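Long-range contacts in catalase (Corynebacterium glutamicum, PDB 4B7H), which breaks hydrogen peroxide down to water and oxygen at a haem iron, carries a bound NADPH, and is inhibited by nitric oxide: residues E185-V190 / D451-P456; W288-L293 / V445-D450. All blocks are in the same frame, centred on the assembly; numbering follows the deposited sequence.

Interaction 1: E185-V190 / D451-P456. With NDP (NADPH dihydro-nicotinamide-adenine-dinucleotide phosphate), chain H.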
loop_
_atom_site.group_PDB
_atom_site.type_symbol
_atom_site.label_atom_id
_atom_site.label_comp_id
_atom_site.label_asym_id
_atom_site.label_seq_id
_atom_site.Cartn_x
_atom_site.Cartn_y
_atom_site.Cartn_z
ATOM N N GLU A 185 -29.731 19.958 -12.344
ATOM C CA GLU A 185 -28.713 20.227 -13.359
ATOM C C GLU A 185 -28.391 18.968 -14.183
ATOM O O GLU A 185 -27.848 19.066 -15.296
ATOM C CB GLU A 185 -27.435 20.795 -12.729
ATOM C CG GLU A 185 -26.715 19.865 -11.749
ATOM C CD GLU A 185 -27.048 20.174 -10.302
ATOM O OE1 GLU A 185 -28.249 20.328 -9.986
ATOM O OE2 GLU A 185 -26.106 20.285 -9.477
ATOM N N SER A 186 -28.743 17.798 -13.639
ATOM C CA SER A 186 -28.555 16.507 -14.306
ATOM C C SER A 186 -29.461 16.276 -15.521
ATOM O O SER A 186 -29.242 15.334 -16.281
ATOM C CB SER A 186 -28.791 15.371 -13.302
ATOM O OG SER A 186 -30.156 15.316 -12.896
ATOM N N ALA A 187 -30.477 17.116 -15.706
ATOM C CA ALA A 187 -31.504 16.826 -16.704
ATOM C C ALA A 187 -30.971 16.681 -18.133
ATOM O O ALA A 187 -31.427 15.816 -18.879
ATOM C CB ALA A 187 -32.625 17.848 -16.637
ATOM N N HIS A 188 -30.008 17.511 -18.521
ATOM C CA HIS A 188 -29.489 17.403 -19.881
ATOM C C HIS A 188 -28.889 16.027 -20.134
ATOM O O HIS A 188 -29.279 15.329 -21.080
ATOM C CB HIS A 188 -28.460 18.497 -20.185
ATOM C CG HIS A 188 -28.186 18.662 -21.647
ATOM N ND1 HIS A 188 -27.327 19.619 -22.142
ATOM C CD2 HIS A 188 -28.659 17.990 -22.723
ATOM C CE1 HIS A 188 -27.285 19.530 -23.461
ATOM N NE2 HIS A 188 -28.091 18.554 -23.839
ATOM N N GLN A 189 -27.965 15.616 -19.274
ATOM C CA GLN A 189 -27.298 14.343 -19.498
ATOM C C GLN A 189 -28.211 13.141 -19.261
ATOM O O GLN A 189 -28.087 12.124 -19.949
ATOM C CB GLN A 189 -26.022 14.221 -18.663
ATOM C CG GLN A 189 -25.353 12.864 -18.806
ATOM C CD GLN A 189 -24.976 12.539 -20.240
ATOM O OE1 GLN A 189 -24.724 13.434 -21.044
ATOM N NE2 GLN A 189 -24.911 11.250 -20.561
ATOM N N VAL A 190 -29.139 13.245 -18.310
ATOM C CA VAL A 190 -30.052 12.128 -18.090
ATOM C C VAL A 190 -30.943 11.905 -19.319
ATOM O O VAL A 190 -31.215 10.760 -19.695
ATOM C CB VAL A 190 -30.867 12.284 -16.791
ATOM C CG1 VAL A 190 -31.871 11.159 -16.655
ATOM C CG2 VAL A 190 -29.929 12.292 -15.589
ATOM N N ASP A 451 -30.652 27.603 -17.829
ATOM C CA ASP A 451 -31.470 26.932 -16.821
ATOM C C ASP A 451 -31.099 25.450 -16.891
ATOM O O ASP A 451 -30.214 25.071 -17.665
ATOM C CB ASP A 451 -32.981 27.174 -17.034
ATOM C CG ASP A 451 -33.616 26.189 -18.006
ATOM O OD1 ASP A 451 -32.950 25.742 -18.958
ATOM O OD2 ASP A 451 -34.800 25.851 -17.809
ATOM N N ASP A 452 -31.768 24.609 -16.112
ATOM C CA ASP A 452 -31.414 23.189 -16.076
ATOM C C ASP A 452 -32.138 22.340 -17.120
ATOM O O ASP A 452 -31.781 21.182 -17.323
ATOM C CB ASP A 452 -31.680 22.603 -14.687
ATOM C CG ASP A 452 -30.760 23.171 -13.623
ATOM O OD1 ASP A 452 -29.633 23.601 -13.960
ATOM O OD2 ASP A 452 -31.149 23.170 -12.438
ATOM N N PHE A 453 -33.141 22.907 -17.783
ATOM C CA PHE A 453 -34.048 22.106 -18.594
ATOM C C PHE A 453 -34.163 22.461 -20.074
ATOM O O PHE A 453 -34.655 21.645 -20.849
ATOM C CB PHE A 453 -35.450 22.104 -17.973
ATOM C CG PHE A 453 -35.495 21.477 -16.614
ATOM C CD1 PHE A 453 -35.457 20.100 -16.478
ATOM C CD2 PHE A 453 -35.553 22.266 -15.469
ATOM C CE1 PHE A 453 -35.494 19.515 -15.223
ATOM C CE2 PHE A 453 -35.577 21.688 -14.212
ATOM C CZ PHE A 453 -35.553 20.308 -14.091
ATOM N N ILE A 454 -33.735 23.655 -20.475
ATOM C CA ILE A 454 -33.985 24.081 -21.854
ATOM C C ILE A 454 -33.276 23.205 -22.888
ATOM O O ILE A 454 -33.868 22.828 -23.900
ATOM C CB ILE A 454 -33.698 25.590 -22.088
ATOM C CG1 ILE A 454 -34.255 26.029 -23.447
ATOM C CG2 ILE A 454 -32.203 25.908 -21.975
ATOM C CD1 ILE A 454 -35.730 25.745 -23.610
ATOM N N GLN A 455 -32.020 22.856 -22.638
ATOM C CA GLN A 455 -31.284 22.071 -23.624
ATOM C C GLN A 455 -31.823 20.647 -23.854
ATOM O O GLN A 455 -31.961 20.237 -25.000
ATOM C CB GLN A 455 -29.773 22.103 -23.361
ATOM C CG GLN A 455 -29.150 23.479 -23.652
ATOM C CD GLN A 455 -27.661 23.403 -23.877
ATOM O OE1 GLN A 455 -27.011 22.459 -23.445
ATOM N NE2 GLN A 455 -27.111 24.393 -24.559
ATOM N N PRO A 456 -32.139 19.891 -22.782
ATOM C CA PRO A 456 -32.777 18.603 -23.091
ATOM C C PRO A 456 -34.166 18.783 -23.696
ATOM O O PRO A 456 -34.611 17.919 -24.453
ATOM C CB PRO A 456 -32.870 17.905 -21.722
ATOM C CG PRO A 456 -32.724 19.006 -20.707
ATOM C CD PRO A 456 -31.797 20.001 -21.352
HETATM P PA NDP H . -27.963 20.252 -34.085
HETATM O O1A NDP H . -29.149 19.848 -34.880
HETATM O O2A NDP H . -26.960 21.009 -34.886
HETATM O O5B NDP H . -27.293 18.927 -33.483
HETATM C C5B NDP H . -28.086 17.960 -32.837
HETATM C C4B NDP H . -27.135 16.883 -32.340
HETATM O O4B NDP H . -27.878 15.893 -31.644
HETATM C C3B NDP H . -26.412 16.203 -33.503
HETATM O O3B NDP H . -25.044 16.028 -33.182
HETATM C C2B NDP H . -27.145 14.879 -33.606
HETATM O O2B NDP H . -26.415 13.824 -34.202
HETATM C C1B NDP H . -27.484 14.638 -32.142
HETATM N N9A NDP H . -28.459 13.548 -31.939
HETATM C C8A NDP H . -29.262 12.958 -32.882
HETATM N N7A NDP H . -29.987 11.983 -32.289
HETATM C C5A NDP H . -29.655 11.936 -30.975
HETATM C C6A NDP H . -30.090 11.133 -29.923
HETATM N N6A NDP H . -30.734 9.993 -30.173
HETATM N N1A NDP H . -29.565 11.334 -28.667
HETATM C C2A NDP H . -28.612 12.309 -28.455
HETATM N N3A NDP H . -28.181 13.099 -29.502
HETATM C C4A NDP H . -28.695 12.914 -30.744
HETATM O O3 NDP H . -28.481 21.090 -32.799
HETATM P PN NDP H . -27.530 21.722 -31.655
HETATM O O1N NDP H . -26.095 21.445 -31.945
HETATM O O2N NDP H . -28.005 23.112 -31.447
HETATM O O5D NDP H . -27.943 20.889 -30.340
HETATM C C5D NDP H . -29.301 20.573 -30.096
HETATM C C4D NDP H . -29.382 19.512 -29.018
HETATM O O4D NDP H . -28.744 18.341 -29.485
HETATM C C3D NDP H . -28.642 19.940 -27.760
HETATM O O3D NDP H . -29.510 20.592 -26.844
HETATM C C2D NDP H . -28.086 18.629 -27.232
HETATM O O2D NDP H . -28.997 18.064 -26.331
HETATM C C1D NDP H . -28.010 17.707 -28.445
HETATM N N1N NDP H . -26.614 17.472 -28.872
HETATM C C2N NDP H . -25.777 18.543 -29.001
HETATM C C3N NDP H . -24.457 18.408 -29.401
HETATM C C7N NDP H . -23.620 19.642 -29.493
HETATM O O7N NDP H . -22.243 19.532 -29.273
HETATM N N7N NDP H . -24.188 20.814 -29.755
HETATM C C4N NDP H . -23.848 17.060 -29.726
HETATM C C5N NDP H . -24.849 15.955 -29.553
HETATM C C6N NDP H . -26.159 16.205 -29.140
HETATM P P2B NDP H . -26.568 13.502 -35.778
HETATM O O1X NDP H . -28.038 13.279 -36.067
HETATM O O2X NDP H . -26.028 14.683 -36.555
HETATM O O3X NDP H . -25.751 12.253 -36.055
HETATM O O HOH W 1 -29.221 20.253 -17.339
#
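Glu185 meets Asp452 just ahead of helices 187-194 and 454-463, whose first turns pack together beside the NADPH pocket of the catalase fold. The Asp452 carboxylate lies against the Glu185 backbone, OD1 3.5 Å from Glu185 CA. The two carboxylates do not touch, Glu185 OE1 and Asp452 OD2 being 4.7 Å apart, and each has other partners: Glu185 OE1 is hydrogen-bonded to Ser415 of the second subunit, Asp452 OD2 to Ser417 of that subunit, and Asp452 OD1 forms a salt bridge with Arg150. A water donates to Glu185 O and Asp452 O and accepts from His188 N, joining three backbone groups. Ala187 is small enough to let the chains close up; its CB lies 3.6 Å from Phe453 CE1, the ring approaching obliquely. At His188, CG stands anti to the backbone N (chi1 -164°), beside Pro456 CD. Gln455 CB packs over one imidazole face in a CH-pi contact, while its OE1, which accepts from Thr296 N, lies 2.9 Å from His188 CE1, the amide turned 81° from the ring. Histidine suits this place because both nitrogens work: ND1 is hydrogen-bonded to Thr294 O, and NE2 makes a 2.7 Å hydrogen bond to the ribose hydroxyl O2D of NADPH, angle 162°.

Interaction 2: W288-L293 / V445-D450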
loop_
_atom_site.group_PDB
_atom_site.type_symbol
_atom_site.label_atom_id
_atom_site.label_comp_id
_atom_site.label_asym_id
_atom_site.label_seq_id
_atom_site.Cartn_x
_atom_site.Cartn_y
_atom_site.Cartn_z
ATOM N N TRP A 288 -25.796 30.842 -23.824
ATOM C CA TRP A 288 -25.540 29.949 -22.692
ATOM C C TRP A 288 -24.162 30.215 -22.106
ATOM O O TRP A 288 -23.258 30.678 -22.810
ATOM C CB TRP A 288 -25.647 28.480 -23.123
ATOM C CG TRP A 288 -27.054 28.056 -23.361
ATOM C CD1 TRP A 288 -28.067 28.034 -22.445
ATOM C CD2 TRP A 288 -27.624 27.609 -24.604
ATOM N NE1 TRP A 288 -29.228 27.593 -23.039
ATOM C CE2 TRP A 288 -28.983 27.320 -24.359
ATOM C CE3 TRP A 288 -27.114 27.409 -25.887
ATOM C CZ2 TRP A 288 -29.842 26.850 -25.361
ATOM C CZ3 TRP A 288 -27.966 26.939 -26.879
ATOM C CH2 TRP A 288 -29.314 26.669 -26.611
ATOM N N ASN A 289 -23.983 29.918 -20.822
ATOM C CA ASN A 289 -22.653 30.028 -20.235
ATOM C C ASN A 289 -21.733 29.030 -20.934
ATOM O O ASN A 289 -22.020 27.831 -20.950
ATOM C CB ASN A 289 -22.700 29.748 -18.734
ATOM C CG ASN A 289 -21.360 29.988 -18.049
ATOM O OD1 ASN A 289 -20.345 29.398 -18.419
ATOM N ND2 ASN A 289 -21.356 30.855 -17.042
ATOM N N PRO A 290 -20.632 29.518 -21.533
ATOM C CA PRO A 290 -19.820 28.641 -22.383
ATOM C C PRO A 290 -18.912 27.694 -21.599
ATOM O O PRO A 290 -18.271 26.845 -22.211
ATOM C CB PRO A 290 -18.996 29.630 -23.217
ATOM C CG PRO A 290 -18.897 30.844 -22.372
ATOM C CD PRO A 290 -20.184 30.924 -21.594
ATOM N N PHE A 291 -18.887 27.833 -20.276
ATOM C CA PHE A 291 -18.008 27.046 -19.411
ATOM C C PHE A 291 -18.778 26.071 -18.518
ATOM O O PHE A 291 -18.179 25.367 -17.707
ATOM C CB PHE A 291 -17.167 27.981 -18.537
ATOM C CG PHE A 291 -16.503 29.089 -19.307
ATOM C CD1 PHE A 291 -15.631 28.798 -20.353
ATOM C CD2 PHE A 291 -16.747 30.418 -18.983
ATOM C CE1 PHE A 291 -15.013 29.823 -21.063
ATOM C CE2 PHE A 291 -16.132 31.446 -19.689
ATOM C CZ PHE A 291 -15.263 31.145 -20.728
ATOM N N ASP A 292 -20.106 26.060 -18.655
ATOM C CA ASP A 292 -20.996 25.178 -17.900
ATOM C C ASP A 292 -21.076 23.863 -18.652
ATOM O O ASP A 292 -21.620 23.807 -19.757
ATOM C CB ASP A 292 -22.383 25.830 -17.806
ATOM C CG ASP A 292 -23.412 24.973 -17.071
ATOM O OD1 ASP A 292 -23.140 23.796 -16.736
ATOM O OD2 ASP A 292 -24.527 25.489 -16.829
ATOM N N LEU A 293 -20.507 22.811 -18.063
ATOM C CA LEU A 293 -20.459 21.499 -18.699
ATOM C C LEU A 293 -21.834 20.957 -19.096
ATOM O O LEU A 293 -21.949 20.198 -20.073
ATOM C CB LEU A 293 -19.749 20.520 -17.764
ATOM C CG LEU A 293 -19.588 19.069 -18.212
ATOM C CD1 LEU A 293 -18.827 18.976 -19.542
ATOM C CD2 LEU A 293 -18.893 18.285 -17.108
ATOM N N VAL A 445 -21.742 32.591 -13.855
ATOM C CA VAL A 445 -22.297 33.797 -14.466
ATOM C C VAL A 445 -23.541 33.407 -15.269
ATOM O O VAL A 445 -23.519 32.431 -16.029
ATOM C CB VAL A 445 -21.255 34.516 -15.351
ATOM C CG1 VAL A 445 -21.880 35.695 -16.081
ATOM C CG2 VAL A 445 -20.092 34.976 -14.496
ATOM N N LYS A 446 -24.634 34.141 -15.070
ATOM C CA LYS A 446 -25.913 33.753 -15.655
ATOM C C LYS A 446 -26.075 34.355 -17.037
ATOM O O LYS A 446 -26.160 35.576 -17.194
ATOM C CB LYS A 446 -27.078 34.170 -14.754
ATOM C CG LYS A 446 -28.431 33.586 -15.167
ATOM C CD LYS A 446 -29.478 33.829 -14.089
ATOM C CE LYS A 446 -30.806 33.163 -14.427
ATOM N NZ LYS A 446 -31.552 33.905 -15.475
ATOM N N HIS A 447 -26.116 33.487 -18.039
ATOM C CA HIS A 447 -26.380 33.913 -19.402
ATOM C C HIS A 447 -27.877 33.819 -19.703
ATOM O O HIS A 447 -28.634 33.183 -18.969
ATOM C CB HIS A 447 -25.550 33.096 -20.395
ATOM C CG HIS A 447 -24.080 33.369 -20.319
ATOM N ND1 HIS A 447 -23.315 33.652 -21.431
ATOM C CD2 HIS A 447 -23.230 33.395 -19.263
ATOM C CE1 HIS A 447 -22.062 33.849 -21.062
ATOM N NE2 HIS A 447 -21.982 33.697 -19.751
ATOM N N GLN A 448 -28.286 34.472 -20.786
ATOM C CA GLN A 448 -29.692 34.680 -21.129
ATOM C C GLN A 448 -30.565 33.429 -21.028
ATOM O O GLN A 448 -31.664 33.462 -20.462
ATOM C CB GLN A 448 -29.758 35.253 -22.543
ATOM C CG GLN A 448 -31.135 35.604 -23.044
ATOM C CD GLN A 448 -31.066 36.284 -24.397
ATOM O OE1 GLN A 448 -31.242 35.647 -25.434
ATOM N NE2 GLN A 448 -30.783 37.581 -24.393
ATOM N N ASP A 449 -30.071 32.319 -21.563
ATOM C CA ASP A 449 -30.896 31.123 -21.645
ATOM C C ASP A 449 -30.455 30.011 -20.684
ATOM O O ASP A 449 -30.819 28.849 -20.871
ATOM C CB ASP A 449 -30.940 30.612 -23.092
ATOM C CG ASP A 449 -31.639 31.579 -24.034
ATOM O OD1 ASP A 449 -32.545 32.300 -23.575
ATOM O OD2 ASP A 449 -31.289 31.617 -25.234
ATOM N N ASP A 450 -29.680 30.357 -19.656
ATOM C CA ASP A 450 -29.224 29.347 -18.704
ATOM C C ASP A 450 -30.338 28.893 -17.769
ATOM O O ASP A 450 -30.889 29.690 -17.011
ATOM C CB ASP A 450 -28.065 29.874 -17.849
ATOM C CG ASP A 450 -26.757 29.968 -18.609
ATOM O OD1 ASP A 450 -26.587 29.271 -19.631
ATOM O OD2 ASP A 450 -25.878 30.727 -18.155
HETATM O O HOH W 2 -19.186 31.544 -15.175
#
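Two type I beta turns, Asn289 to Asp292 and His447 to Asp450, meet where the loop between strands 270-279 and 305-314 touches the loop leading to helix 454-463. Trp288 brings its indole edge to the second turn: NE1 gives a weak hydrogen bond to Asp449 O at 3.0 Å, and Asp450 OD1 lies near the ring plane beside CD1. Asn289 N donates to the syn lone pair of Asp450 OD1 at 2.9 Å, whereas OD2 takes His447 N from above the carboxylate plane, so one aspartate ties its own turn to the neighbouring loop. Asn289 CG is anti to the backbone N (chi1 -174°). ND2 donates to a lone pair of Val445 O at 2.9 Å, nearly straight (166°) and in the amide plane; it also donates to a water shared with Val445 N, and OD1 accepts from Phe291 N in an Asx turn. The His447 ring packs its face against this backbone: Asn289 CA sits over its centre in a CH-pi contact, 3.6 Å from the centroid. His447 ND1 is hydrogen-bonded to Tyr286 O. Asn289 ND2 thus joins the loops while OD1 holds its own turn, a neutral amide serving both, and the two backbone N-H groups at Asp450 should help stabilise its negative charge.

Interactions 1 and 2 are consecutive along the later part of the chain, 445-450 running directly into 451-456, and their centres lie 12 Å apart. Interaction 2 is nested within the loop closed by interaction 1. They touch at Trp288 and at Asp449: Gln455 NE2 packs 3.3 Å from Trp288 CD2, and Ile454 CG2 lies 3.6 Å from Trp288 NE1 and 3.4 Å from Asp449 O. Interaction 1 supplies His188 and Gln455 to the NADPH pocket, whereas the Trp288 side chain stands about 6 Å from the nucleotide, behind the first shell. Interaction 2 touches a haem through Leu293; the Glu185 side chain of interaction 1 stays about 11 Å from one. Both contacts also reach the second subunit.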